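Local coordinates for protein triacylglycerol lipase (Yarrowia lipolytica, PDB 3O0D) that probably hydrolyses the ester bonds of triacylglycerols as an extracellular, glycosylated lipase of the alpha/beta-hydrolase fold, at residues V1-Q12 with L259-N270. Numbering follows the deposited sequence. Where two conformers were deposited one is given.
Sequences VYTSTETSHIDQ and LSNVVMCQGQSN
Ser8 and Met264 form a hydrogen-bonded antiparallel pair, Met264 N reaching Ser8 O at 2.8 Å and Ser8 N returning to Met264 O. Beyond Thr7, which faces Cys265 as a non-hydrogen-bonded pair, Glu6 O takes two donors from opposite faces of its carbonyl plane: Gln266 N at 3.0 Å, nearly straight, and the side-chain ND2 of Asn270 at 2.9 Å. The same ND2 donates to Gln266 O, and OD1 accepts from the backbone of Gln272, fixing the amide's rotation. CG of Asn270 stands opposite the backbone N (chi1 -176°), which brings ND2 to the Glu6 carbonyl, off its plane. A leucine in place of Asn270 would probably leave Gln266 O without this donor, Glu6 O with one bond fewer and Gln272 N without its side-chain acceptor.

At the other end Ile10 packs on Leu259, Val262 and Met264. From its CB, CG2 lies 3.5 Å from CG of Met264, the two side chains crossing at about a right angle; CG1 comes to 3.5 Å from Val262 O and approaches CD1 of Leu259, and the terminal CD1 lies 3.7 Å from Val262 CG1. Tyr15 and Phe18 of helix 12-27 also touch this isoleucine. One water joins His9 ND1, Ile10 N, Leu259 O and Val262 O. Thr3 instead pairs in parallel with Ser269. Strand 3-8 is inserted between 262-265 and 269-270, extending the central sheet of an alpha/beta-hydrolase at its margin.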
ATOM      1  N   VAL A   1     -14.515 -12.812 -11.193  0.50 24.48           N
ATOM      2  CA  VAL A   1     -13.227 -12.051 -10.990  0.50 25.15           C
ATOM      3  C   VAL A   1     -12.592 -11.891 -12.356  0.50 24.46           C
ATOM      4  O   VAL A   1     -12.581 -12.842 -13.165  0.50 24.58           O
ATOM      5  CB  VAL A   1     -12.257 -12.845 -10.098  0.50 24.73           C
ATOM      6  CG1 VAL A   1     -12.813 -13.028  -8.701  0.50 27.37           C
ATOM      7  CG2 VAL A   1     -11.971 -14.235 -10.731  0.50 22.95           C
ATOM      8  N   TYR A   2     -12.070 -10.702 -12.636  1.00 23.50           N
ATOM      9  CA  TYR A   2     -11.483 -10.465 -13.943  1.00 24.04           C
ATOM     10  C   TYR A   2     -10.023 -11.041 -13.947  1.00 22.81           C
ATOM     11  O   TYR A   2      -9.166 -10.665 -13.109  1.00 20.92           O
ATOM     12  CB  TYR A   2     -11.496  -8.986 -14.261  1.00 25.23           C
ATOM     13  CG  TYR A   2     -12.915  -8.415 -14.325  1.00 29.54           C
ATOM     14  CD1 TYR A   2     -13.778  -8.781 -15.390  1.00 34.47           C
ATOM     15  CD2 TYR A   2     -13.397  -7.561 -13.321  1.00 33.17           C
ATOM     16  CE1 TYR A   2     -15.094  -8.278 -15.469  1.00 34.63           C
ATOM     17  CE2 TYR A   2     -14.750  -7.042 -13.384  1.00 34.09           C
ATOM     18  CZ  TYR A   2     -15.560  -7.409 -14.472  1.00 33.41           C
ATOM     19  OH  TYR A   2     -16.846  -6.921 -14.594  1.00 35.66           O
ATOM     20  N   THR A   3      -9.795 -12.029 -14.793  1.00 21.55           N
ATOM     21  CA  THR A   3      -8.486 -12.680 -14.802  1.00 21.18           C
ATOM     22  C   THR A   3      -7.799 -12.378 -16.115  1.00 21.09           C
ATOM     23  O   THR A   3      -8.459 -12.151 -17.116  1.00 20.79           O
ATOM     24  CB  THR A   3      -8.601 -14.213 -14.633  1.00 22.32           C
ATOM     25  OG1 THR A   3      -9.230 -14.774 -15.763  1.00 26.18           O
ATOM     26  CG2 THR A   3      -9.432 -14.554 -13.378  1.00 20.52           C
ATOM     27  N   SER A   4      -6.477 -12.493 -16.149  1.00 18.81           N
ATOM     28  CA  SER A   4      -5.792 -12.255 -17.391  1.00 18.61           C
ATOM     29  C   SER A   4      -4.459 -12.928 -17.246  1.00 17.16           C
ATOM     30  O   SER A   4      -4.047 -13.198 -16.095  1.00 16.63           O
ATOM     31  CB  SER A   4      -5.553 -10.740 -17.473  1.00 18.49           C
ATOM     32  OG  SER A   4      -4.984 -10.342 -18.691  1.00 18.25           O
ATOM     33  N   THR A   5      -3.776 -13.126 -18.392  1.00 15.90           N
ATOM     34  CA  THR A   5      -2.318 -13.393 -18.344  1.00 15.97           C
ATOM     35  C   THR A   5      -1.505 -12.346 -19.115  1.00 14.92           C
ATOM     36  O   THR A   5      -0.342 -12.620 -19.427  1.00 14.74           O
ATOM     37  CB  THR A   5      -1.960 -14.742 -18.875  1.00 16.80           C
ATOM     38  OG1 THR A   5      -2.301 -14.841 -20.274  1.00 19.37           O
ATOM     39  CG2 THR A   5      -2.786 -15.824 -18.063  1.00 21.14           C
ATOM     40  N   GLU A   6      -2.110 -11.194 -19.320  1.00 13.60           N
ATOM     41  CA  GLU A   6      -1.430 -10.131 -20.078  1.00 13.16           C
ATOM     42  C   GLU A   6      -0.563  -9.319 -19.155  1.00 10.11           C
ATOM     43  O   GLU A   6      -0.945  -8.946 -18.024  1.00 12.27           O
ATOM     44  CB  GLU A   6      -2.412  -9.179 -20.780  1.00 13.51           C
ATOM     45  CG  GLU A   6      -3.310  -9.896 -21.765  1.00 19.89           C
ATOM     46  CD  GLU A   6      -4.169  -8.905 -22.611  1.00 35.02           C
ATOM     47  OE1 GLU A   6      -4.552  -7.802 -22.140  1.00 39.42           O
ATOM     48  OE2 GLU A   6      -4.485  -9.270 -23.763  1.00 40.73           O
ATOM     49  N   THR A   7       0.683  -9.052 -19.633  1.00  9.86           N
ATOM     50  CA  THR A   7       1.566  -8.165 -18.818  1.00  8.89           C
ATOM     51  C   THR A   7       2.307  -7.271 -19.791  1.00  9.06           C
ATOM     52  O   THR A   7       2.290  -7.582 -20.990  1.00 11.69           O
ATOM     53  CB  THR A   7       2.645  -8.920 -17.933  1.00 11.68           C
ATOM     54  OG1 THR A   7       3.569  -9.663 -18.772  1.00  9.70           O
ATOM     55  CG2 THR A   7       1.875  -9.897 -16.969  1.00  9.52           C
ATOM     56  N   SER A   8       2.906  -6.205 -19.302  1.00  9.34           N
ATOM     57  CA  SER A   8       3.619  -5.236 -20.160  1.00  9.81           C
ATOM     58  C   SER A   8       4.861  -4.751 -19.392  1.00  8.61           C
ATOM     59  O   SER A   8       4.876  -4.642 -18.172  1.00 10.80           O
ATOM     60  CB  SER A   8       2.689  -3.966 -20.346  1.00 11.26           C
ATOM     61  OG  SER A   8       1.594  -4.327 -21.189  1.00 16.93           O
ATOM     62  N   HIS A   9       5.897  -4.448 -20.147  1.00  9.30           N
ATOM     63  CA  HIS A   9       7.094  -3.857 -19.584  1.00  8.69           C
ATOM     64  C   HIS A   9       6.984  -2.397 -19.224  1.00  8.74           C
ATOM     65  O   HIS A   9       5.987  -1.758 -19.605  1.00 11.81           O
ATOM     66  CB  HIS A   9       8.313  -4.089 -20.580  1.00  9.07           C
ATOM     67  CG  HIS A   9       8.778  -5.491 -20.630  1.00 10.85           C
ATOM     68  ND1 HIS A   9       9.460  -6.056 -19.570  1.00 10.67           N
ATOM     69  CD2 HIS A   9       8.596  -6.490 -21.551  1.00 12.84           C
ATOM     70  CE1 HIS A   9       9.761  -7.325 -19.887  1.00 10.88           C
ATOM     71  NE2 HIS A   9       9.219  -7.610 -21.051  1.00 13.06           N
ATOM     72  N   ILE A  10       8.007  -1.874 -18.514  1.00  7.36           N
ATOM     73  CA  ILE A  10       7.994  -0.466 -18.100  1.00  8.93           C
ATOM     74  C   ILE A  10       9.319   0.173 -18.482  1.00  9.36           C
ATOM     75  O   ILE A  10      10.286  -0.553 -18.815  1.00 11.45           O
ATOM     76  CB  ILE A  10       7.852  -0.296 -16.544  1.00 10.79           C
ATOM     77  CG1 ILE A  10       9.011  -0.946 -15.741  1.00 10.29           C
ATOM     78  CG2 ILE A  10       6.447  -0.917 -16.104  1.00 10.21           C
ATOM     79  CD1 ILE A  10       8.909  -0.556 -14.195  1.00 11.59           C
ATOM     80  N   ASP A  11       9.372   1.485 -18.403  1.00 10.41           N
ATOM     81  CA  ASP A  11      10.582   2.212 -18.667  1.00 13.14           C
ATOM     82  C   ASP A  11      11.299   2.630 -17.377  1.00 12.00           C
ATOM     83  O   ASP A  11      10.807   2.439 -16.341  1.00  9.79           O
ATOM     84  CB  ASP A  11      10.293   3.417 -19.544  1.00 15.38           C
ATOM     85  CG  ASP A  11       9.420   4.452 -18.873  1.00 19.64           C
ATOM     86  OD1 ASP A  11       9.160   4.402 -17.710  1.00 16.64           O
ATOM     87  OD2 ASP A  11       8.994   5.343 -19.582  1.00 23.30           O
ATOM     88  N   GLN A  12      12.509   3.140 -17.510  1.00 10.64           N
ATOM     89  CA  GLN A  12      13.321   3.342 -16.343  1.00 10.64           C
ATOM     90  C   GLN A  12      12.720   4.443 -15.440  1.00  9.60           C
ATOM     91  O   GLN A  12      12.799   4.326 -14.221  1.00  8.96           O
ATOM     92  CB  GLN A  12      14.739   3.760 -16.740  1.00  9.57           C
ATOM     93  CG  GLN A  12      15.733   3.908 -15.548  1.00  9.12           C
ATOM     94  CD  GLN A  12      16.059   2.547 -14.938  1.00 11.97           C
ATOM     95  OE1 GLN A  12      16.416   1.557 -15.620  1.00 10.57           O
ATOM     96  NE2 GLN A  12      15.863   2.460 -13.632  1.00 10.23           N
ATOM     97  N   LEU A 259      15.438  -3.861 -14.850  1.00  9.29           N
ATOM     98  CA  LEU A 259      14.288  -3.156 -15.447  1.00  8.99           C
ATOM     99  C   LEU A 259      13.362  -4.074 -16.206  1.00  8.85           C
ATOM    100  O   LEU A 259      12.158  -3.875 -16.135  1.00  8.69           O
ATOM    101  CB  LEU A 259      14.873  -2.087 -16.446  1.00  7.01           C
ATOM    102  CG  LEU A 259      13.797  -1.272 -17.179  1.00  8.13           C
ATOM    103  CD1 LEU A 259      12.926  -0.504 -16.214  1.00  6.67           C
ATOM    104  CD2 LEU A 259      14.591  -0.192 -18.057  1.00  8.36           C
ATOM    105  N   SER A 260      13.901  -5.079 -16.908  1.00  9.60           N
ATOM    106  CA  SER A 260      13.068  -5.960 -17.707  1.00  9.78           C
ATOM    107  C   SER A 260      12.067  -6.790 -16.844  1.00  9.40           C
ATOM    108  O   SER A 260      11.162  -7.392 -17.412  1.00 10.40           O
ATOM    109  CB  SER A 260      13.975  -6.939 -18.455  1.00  9.15           C
ATOM    110  OG  SER A 260      14.921  -7.539 -17.572  1.00 11.75           O
ATOM    111  N   ASN A 261      12.331  -6.819 -15.563  1.00  8.91           N
ATOM    112  CA  ASN A 261      11.647  -7.798 -14.703  1.00  8.94           C
ATOM    113  C   ASN A 261      10.675  -7.146 -13.735  1.00 10.04           C
ATOM    114  O   ASN A 261      10.132  -7.827 -12.839  1.00 11.20           O
ATOM    115  CB  ASN A 261      12.656  -8.606 -13.954  1.00  8.39           C
ATOM    116  CG  ASN A 261      13.190  -9.702 -14.844  1.00 11.19           C
ATOM    117  OD1 ASN A 261      12.801 -10.929 -14.747  1.00 15.58           O
ATOM    118  ND2 ASN A 261      14.050  -9.311 -15.729  1.00 10.05           N
ATOM    119  N   VAL A 262      10.286  -5.907 -13.994  1.00  8.92           N
ATOM    120  CA  VAL A 262       9.144  -5.341 -13.261  1.00  9.22           C
ATOM    121  C   VAL A 262       8.016  -5.114 -14.353  1.00  9.20           C
ATOM    122  O   VAL A 262       8.262  -4.384 -15.339  1.00 11.21           O
ATOM    123  CB  VAL A 262       9.531  -4.016 -12.613  1.00  7.36           C
ATOM    124  CG1 VAL A 262       8.314  -3.355 -11.821  1.00  9.24           C
ATOM    125  CG2 VAL A 262      10.760  -4.089 -11.676  1.00 11.06           C
ATOM    126  N   VAL A 263       6.838  -5.707 -14.184  1.00  8.28           N
ATOM    127  CA  VAL A 263       5.877  -5.729 -15.292  1.00  7.44           C
ATOM    128  C   VAL A 263       4.535  -5.190 -14.745  1.00  7.97           C
ATOM    129  O   VAL A 263       4.232  -5.343 -13.547  1.00  8.85           O
ATOM    130  CB  VAL A 263       5.717  -7.128 -15.949  1.00  9.76           C
ATOM    131  CG1 VAL A 263       7.033  -7.524 -16.674  1.00 11.88           C
ATOM    132  CG2 VAL A 263       5.284  -8.211 -14.866  1.00 10.42           C
ATOM    133  N   MET A 264       3.720  -4.616 -15.653  1.00 10.17           N
ATOM    134  CA  MET A 264       2.376  -4.191 -15.253  1.00  8.99           C
ATOM    135  C   MET A 264       1.423  -5.321 -15.638  1.00 11.10           C
ATOM    136  O   MET A 264       1.483  -5.849 -16.757  1.00 12.46           O
ATOM    137  CB  MET A 264       2.018  -2.950 -16.119  1.00 11.45           C
ATOM    138  CG  MET A 264       3.016  -1.769 -16.066  1.00 12.15           C
ATOM    139  SD  MET A 264       3.214  -1.175 -14.400  1.00 10.87           S
ATOM    140  CE  MET A 264       1.602  -0.309 -14.090  1.00  9.32           C
ATOM    141  N   CYS A 265       0.582  -5.767 -14.682  1.00 10.05           N
ATOM    142  CA  CYS A 265      -0.247  -6.968 -14.900  1.00 13.05           C
ATOM    143  C   CYS A 265      -1.663  -6.507 -15.153  1.00  9.76           C
ATOM    144  O   CYS A 265      -2.100  -5.685 -14.392  1.00 13.71           O
ATOM    145  CB  CYS A 265      -0.268  -7.750 -13.562  1.00 11.25           C
ATOM    146  SG  CYS A 265       1.479  -8.204 -13.124  1.00 14.46           S
ATOM    147  N   GLN A 266      -2.296  -7.069 -16.159  1.00 11.62           N
ATOM    148  CA  GLN A 266      -3.819  -6.884 -16.315  1.00 12.33           C
ATOM    149  C   GLN A 266      -4.541  -7.711 -15.271  1.00 12.58           C
ATOM    150  O   GLN A 266      -4.063  -8.739 -14.770  1.00 13.20           O
ATOM    151  CB  GLN A 266      -4.310  -7.234 -17.647  1.00 13.04           C
ATOM    152  CG  GLN A 266      -3.707  -6.339 -18.771  1.00 14.86           C
ATOM    153  CD  GLN A 266      -4.292  -5.000 -18.872  1.00 14.75           C
ATOM    154  OE1 GLN A 266      -4.842  -4.466 -17.927  1.00 16.59           O
ATOM    155  NE2 GLN A 266      -4.125  -4.371 -20.048  1.00 15.84           N
ATOM    156  N   GLY A 267      -5.723  -7.228 -14.935  1.00 12.39           N
ATOM    157  CA  GLY A 267      -6.693  -8.030 -14.158  1.00 15.17           C
ATOM    158  C   GLY A 267      -6.639  -8.039 -12.667  1.00 15.42           C
ATOM    159  O   GLY A 267      -5.690  -7.580 -12.006  1.00 13.91           O
ATOM    160  N   GLN A 268      -7.635  -8.711 -12.079  1.00 12.59           N
ATOM    161  CA  GLN A 268      -7.649  -8.747 -10.652  1.00 13.81           C
ATOM    162  C   GLN A 268      -6.901 -10.001 -10.122  1.00 13.17           C
ATOM    163  O   GLN A 268      -6.658 -10.105  -8.917  1.00 14.56           O
ATOM    164  CB  GLN A 268      -9.139  -8.692 -10.103  1.00 15.49           C
ATOM    165  CG  GLN A 268      -9.786  -7.307 -10.379  1.00 15.82           C
ATOM    166  CD  GLN A 268     -11.287  -7.301 -10.151  1.00 21.70           C
ATOM    167  OE1 GLN A 268     -11.898  -6.252  -9.780  1.00 24.17           O
ATOM    168  NE2 GLN A 268     -11.894  -8.444 -10.408  1.00 18.89           N
ATOM    169  N   SER A 269      -6.659 -10.954 -11.013  1.00 11.97           N
ATOM    170  CA  SER A 269      -5.789 -12.104 -10.712  1.00 15.71           C
ATOM    171  C   SER A 269      -5.084 -12.500 -11.979  1.00 14.60           C
ATOM    172  O   SER A 269      -5.701 -12.594 -13.054  1.00 16.19           O
ATOM    173  CB  SER A 269      -6.633 -13.261 -10.075  1.00 16.04           C
ATOM    174  OG  SER A 269      -5.927 -14.509 -10.019  1.00 22.78           O
ATOM    175  N   ASN A 270      -3.745 -12.705 -11.915  1.00 10.59           N
ATOM    176  CA  ASN A 270      -3.005 -12.895 -13.159  1.00 12.25           C
ATOM    177  C   ASN A 270      -1.908 -13.929 -12.904  1.00  9.30           C
ATOM    178  O   ASN A 270      -1.016 -13.705 -12.062  1.00 14.23           O
ATOM    179  CB  ASN A 270      -2.443 -11.535 -13.572  1.00 11.56           C
ATOM    180  CG  ASN A 270      -1.728 -11.557 -14.900  1.00 12.00           C
ATOM    181  OD1 ASN A 270      -1.060 -12.514 -15.256  1.00 12.37           O
ATOM    182  ND2 ASN A 270      -1.935 -10.460 -15.706  1.00 13.16           N
TER
HETATM  183  O   HOH W   1      -2.837  -5.727 -22.428  1.00 29.96           O
HETATM  184  O   HOH W   2      -0.316  -5.333 -19.119  1.00 21.53           O
HETATM  185  O   HOH W   3       9.812  -4.077 -17.627  1.00  9.75           O